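Local coordinates for putative Fe-S biosynthesis protein (Lactobacillus acidophilus, PDB 2QGO) that probably takes part in iron-sulphur cluster biosynthesis, though its precise role is not established, at residues 64-69 and 74-79; 14-19 and 95-100. All coordinates share one frame; numbering follows the deposited sequence.

Interaction 1 of 2, residues 64-69 and 74-79; sequences VKIANE and IYTSDF
The Y75 ring meets the extended side chain of K65 obliquely, the two lying side by side and pointing the same way. Y75 CE1 is 3.4 Å from K65 CG, and farther out K65 CE comes 3.5 Å from Y75 OH, so the aliphatic part of the lysine makes the contact. With Y75 CG anti to the carbonyl carbon (chi1 -62°), the ring is swung to the lysine's flank. Replacing Y75 by alanine removes the ring, and the methylenes of K65 would probably lose their packing partner and be freer to turn. The antiparallel hairpin is held by T76 N to V64 O at 2.9 Å, by I66 N to I74 O at 3.0 Å, nearly straight at 171°, and by a weak V64 N to T76 O bond. A water bridges I66 O and I74 O. On the face opposite K65 and Y75, V64 CB packs 3.9 Å from T76 CG2. I66 CB meets I74 CG2 at 3.8 Å, and both isoleucines also touch L28 of strand 25-30. The hairpin therefore has one side where K65 can keep its ammonium beyond the hydrocarbon contact, and another that combines aliphatic packing with the T76 hydroxyl, satisfied by L28 O.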
# COMPACT_ATOMS: atom_id res chain seq x y z
N VAL A 64 2.75 6.90 10.13
CA VAL A 64 2.39 8.05 9.31
C VAL A 64 1.15 7.85 8.45
O VAL A 64 1.11 6.96 7.59
CB VAL A 64 3.56 8.45 8.41
CG1 VAL A 64 3.23 9.77 7.70
CG2 VAL A 64 4.82 8.58 9.25
N LYS A 65 0.15 8.69 8.67
CA LYS A 65 -1.08 8.60 7.92
C LYS A 65 -1.01 9.30 6.58
O LYS A 65 -0.44 10.38 6.46
CB LYS A 65 -2.24 9.19 8.74
CG LYS A 65 -2.57 8.41 9.99
CD LYS A 65 -3.71 9.05 10.76
CE LYS A 65 -4.12 8.20 11.95
NZ LYS A 65 -5.17 8.88 12.78
N ILE A 66 -1.57 8.66 5.57
CA ILE A 66 -1.62 9.22 4.25
C ILE A 66 -3.05 9.72 4.14
O ILE A 66 -3.99 8.93 4.15
CB ILE A 66 -1.34 8.17 3.16
CG1 ILE A 66 0.07 7.59 3.35
CG2 ILE A 66 -1.43 8.81 1.78
CD1 ILE A 66 0.44 6.49 2.36
N ALA A 67 -3.20 11.04 4.08
CA ALA A 67 -4.51 11.65 3.99
C ALA A 67 -5.25 11.28 2.71
O ALA A 67 -4.65 11.12 1.65
CB ALA A 67 -4.38 13.16 4.10
N ASN A 68 -6.56 11.11 2.84
CA ASN A 68 -7.45 10.80 1.73
C ASN A 68 -8.85 11.17 2.17
O ASN A 68 -9.12 11.30 3.36
CB ASN A 68 -7.40 9.31 1.35
CG ASN A 68 -7.81 8.39 2.49
OD1 ASN A 68 -7.00 8.11 3.38
ND2 ASN A 68 -9.05 7.92 2.48
N GLU A 69 -9.75 11.34 1.21
CA GLU A 69 -11.12 11.71 1.51
C GLU A 69 -12.04 10.53 1.27
O GLU A 69 -13.24 10.69 1.11
CB GLU A 69 -11.52 12.89 0.63
CG GLU A 69 -10.39 13.89 0.47
CD GLU A 69 -10.87 15.33 0.47
OE1 GLU A 69 -11.69 15.68 -0.42
OE2 GLU A 69 -10.43 16.11 1.35
N ILE A 74 -4.94 4.21 5.57
CA ILE A 74 -3.68 3.90 4.92
C ILE A 74 -2.50 4.60 5.58
O ILE A 74 -2.56 5.79 5.86
CB ILE A 74 -3.74 4.25 3.40
CG1 ILE A 74 -2.38 3.99 2.73
CG2 ILE A 74 -4.20 5.69 3.20
CD1 ILE A 74 -2.43 4.00 1.21
N TYR A 75 -1.43 3.85 5.81
CA TYR A 75 -0.24 4.35 6.48
C TYR A 75 1.06 4.09 5.71
O TYR A 75 1.07 3.41 4.69
CB TYR A 75 -0.10 3.68 7.84
CG TYR A 75 -1.23 3.96 8.80
CD1 TYR A 75 -1.05 4.84 9.86
CD2 TYR A 75 -2.47 3.34 8.66
CE1 TYR A 75 -2.08 5.11 10.76
CE2 TYR A 75 -3.52 3.60 9.56
CZ TYR A 75 -3.31 4.49 10.61
OH TYR A 75 -4.32 4.76 11.52
N THR A 76 2.15 4.64 6.25
CA THR A 76 3.48 4.46 5.70
C THR A 76 4.48 4.81 6.81
O THR A 76 4.09 5.07 7.94
CB THR A 76 3.73 5.34 4.47
OG1 THR A 76 4.88 4.87 3.77
CG2 THR A 76 3.94 6.80 4.87
N SER A 77 5.77 4.79 6.49
CA SER A 77 6.80 5.11 7.47
C SER A 77 7.61 6.32 7.05
O SER A 77 7.51 6.79 5.91
CB SER A 77 7.73 3.90 7.70
OG SER A 77 8.48 3.58 6.55
N ASP A 78 8.42 6.84 7.96
CA ASP A 78 9.23 8.00 7.64
C ASP A 78 10.20 7.66 6.52
O ASP A 78 10.49 8.48 5.65
CB ASP A 78 9.95 8.50 8.89
CG ASP A 78 9.01 9.28 9.82
OD1 ASP A 78 8.30 10.18 9.30
OD2 ASP A 78 8.96 9.01 11.04
N PHE A 79 10.68 6.42 6.51
CA PHE A 79 11.59 6.00 5.45
C PHE A 79 10.90 5.90 4.10
O PHE A 79 11.40 6.38 3.08
CB PHE A 79 12.17 4.63 5.78
CG PHE A 79 12.95 4.03 4.64
CD1 PHE A 79 14.16 4.60 4.24
CD2 PHE A 79 12.45 2.93 3.95
CE1 PHE A 79 14.87 4.07 3.16
CE2 PHE A 79 13.16 2.39 2.87
CZ PHE A 79 14.37 2.96 2.47
O HOH W 1 -5.04 7.44 6.41

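Interaction 2 of 2, residues 14-19 and 95-100; sequences DYLKRR and GSLSLS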
# COMPACT_ATOMS: atom_id res chain seq x y z
N ASP A 14 -13.10 -0.44 -6.39
CA ASP A 14 -13.84 -1.66 -6.67
C ASP A 14 -12.95 -2.87 -6.47
O ASP A 14 -13.34 -3.85 -5.83
CB ASP A 14 -14.36 -1.67 -8.10
CG ASP A 14 -15.59 -0.82 -8.28
OD1 ASP A 14 -16.19 -0.41 -7.25
OD2 ASP A 14 -15.96 -0.56 -9.44
N TYR A 15 -11.74 -2.80 -7.01
CA TYR A 15 -10.79 -3.89 -6.89
C TYR A 15 -10.47 -4.20 -5.42
O TYR A 15 -10.58 -5.35 -4.98
CB TYR A 15 -9.51 -3.56 -7.66
CG TYR A 15 -8.43 -4.61 -7.53
CD1 TYR A 15 -8.55 -5.85 -8.15
CD2 TYR A 15 -7.30 -4.37 -6.74
CE1 TYR A 15 -7.56 -6.84 -7.99
CE2 TYR A 15 -6.32 -5.35 -6.56
CZ TYR A 15 -6.45 -6.58 -7.19
OH TYR A 15 -5.49 -7.54 -6.99
N LEU A 16 -10.09 -3.18 -4.66
CA LEU A 16 -9.77 -3.38 -3.25
C LEU A 16 -10.94 -4.06 -2.55
O LEU A 16 -10.75 -4.88 -1.65
CB LEU A 16 -9.44 -2.05 -2.58
CG LEU A 16 -8.19 -1.37 -3.17
CD1 LEU A 16 -7.98 0.00 -2.54
CD2 LEU A 16 -6.98 -2.25 -2.94
N LYS A 17 -12.16 -3.71 -2.98
CA LYS A 17 -13.38 -4.30 -2.44
C LYS A 17 -13.51 -5.78 -2.82
O LYS A 17 -13.84 -6.61 -1.97
CB LYS A 17 -14.61 -3.54 -2.96
CG LYS A 17 -15.02 -2.35 -2.12
CD LYS A 17 -16.15 -1.57 -2.82
CE LYS A 17 -16.59 -0.38 -1.99
NZ LYS A 17 -17.48 0.58 -2.74
N ARG A 18 -13.26 -6.10 -4.09
CA ARG A 18 -13.33 -7.49 -4.55
C ARG A 18 -12.34 -8.35 -3.78
O ARG A 18 -12.52 -9.55 -3.64
CB ARG A 18 -12.99 -7.61 -6.04
CG ARG A 18 -13.92 -6.86 -6.97
CD ARG A 18 -13.59 -7.18 -8.43
NE ARG A 18 -13.65 -5.99 -9.28
CZ ARG A 18 -12.58 -5.35 -9.75
NH1 ARG A 18 -11.36 -5.79 -9.47
NH2 ARG A 18 -12.73 -4.27 -10.49
N ARG A 19 -11.28 -7.71 -3.30
CA ARG A 19 -10.24 -8.39 -2.53
C ARG A 19 -10.51 -8.32 -1.03
O ARG A 19 -9.73 -8.81 -0.21
CB ARG A 19 -8.88 -7.80 -2.89
CG ARG A 19 -8.39 -8.20 -4.30
CD ARG A 19 -7.80 -9.61 -4.29
NE ARG A 19 -6.37 -9.59 -4.02
CZ ARG A 19 -5.62 -10.65 -3.74
NH1 ARG A 19 -6.15 -11.86 -3.66
NH2 ARG A 19 -4.32 -10.49 -3.53
N GLY A 95 -5.42 -5.40 -15.32
CA GLY A 95 -5.21 -6.37 -14.26
C GLY A 95 -4.18 -6.02 -13.20
O GLY A 95 -3.71 -6.90 -12.48
N SER A 96 -3.83 -4.74 -13.08
CA SER A 96 -2.84 -4.37 -12.08
C SER A 96 -3.09 -3.05 -11.36
O SER A 96 -3.69 -2.12 -11.92
CB SER A 96 -1.45 -4.34 -12.72
OG SER A 96 -1.46 -3.54 -13.89
N LEU A 97 -2.64 -2.97 -10.12
CA LEU A 97 -2.76 -1.75 -9.32
C LEU A 97 -1.59 -0.88 -9.76
O LEU A 97 -0.48 -1.37 -9.92
CB LEU A 97 -2.61 -2.05 -7.83
CG LEU A 97 -3.85 -2.35 -6.98
CD1 LEU A 97 -3.40 -2.65 -5.55
CD2 LEU A 97 -4.80 -1.15 -7.00
N SER A 98 -1.84 0.40 -9.98
CA SER A 98 -0.79 1.31 -10.39
C SER A 98 -0.81 2.55 -9.51
O SER A 98 -1.87 3.09 -9.20
CB SER A 98 -0.99 1.72 -11.85
OG SER A 98 -2.16 2.50 -11.98
N LEU A 99 0.38 2.99 -9.10
CA LEU A 99 0.52 4.16 -8.25
C LEU A 99 1.23 5.28 -9.01
O LEU A 99 2.24 5.04 -9.68
CB LEU A 99 1.31 3.81 -6.99
CG LEU A 99 1.58 4.97 -6.03
CD1 LEU A 99 0.28 5.40 -5.34
CD2 LEU A 99 2.63 4.55 -5.02
N SER A 100 0.72 6.50 -8.89
CA SER A 100 1.29 7.65 -9.56
C SER A 100 1.10 8.92 -8.73
O SER A 100 0.39 8.92 -7.73
CB SER A 100 0.64 7.84 -10.93
OG SER A 100 -0.75 8.10 -10.80
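Y15 lays the CD2-CE2 side of its ring against the branched end of L97, CE2 coming 3.9 Å from L97 CG. The approach is oblique, the two side chains crossing at a slant, and the leucine straddles this side of the tyrosine: L97 CD1 is 4.1 Å from Y15 CE2, and L97 CD2 is equally near Y15 CD2. Y15 CG stands anti to the backbone N (chi1 177°), which carries the ring off helix 10-18 toward strand 96-101. From just past the helix end, R19 CG covers one face of the ring, 3.8 Å above its plane and offset toward the rim, while R18 NH1 lies at the edge, in plane. The ring also stacks with that of Y92 on strand 88-93. L16, one residue on, adds a looser contact, its CD2 reaching to 4.4 Å from L97 CD1; it packs besides on F8 of strand 6-8. L97 itself touches M90, V110 and I112 of the two flanking strands, so its side chain rises from the middle of three neighbouring strands to meet the helix. This is helix-on-sheet packing, joining an N-terminal helix to a strand far along the chain. No hydrogen bond or salt bridge crosses between the segments; the contact is small, apolar and without directional bonds, and it adds to the burial of hydrocarbon between helix and sheet.

Both interactions reach the same mixed sheet, on opposite sides of the chain's centre, with centres 18 Å apart and nearest atoms about 7 Å apart. Interaction 1 is local, pairing the edge strand 64-65, one of the two outermost in this chain, with strand 73-76 in a hairpin; interaction 2 bridges a long stretch of sequence, within which the hairpin is nested, and seats helix 10-18 on strand 96-101. The hairpin is partly buried and mixes backbone hydrogen bonds, a bridging water and side-chain packing, whereas the helix contact is buried, smaller and wholly apolar. Strand 6-8 lies near both: I6 and F8 touch hairpin side chains, and F8 also packs against L16.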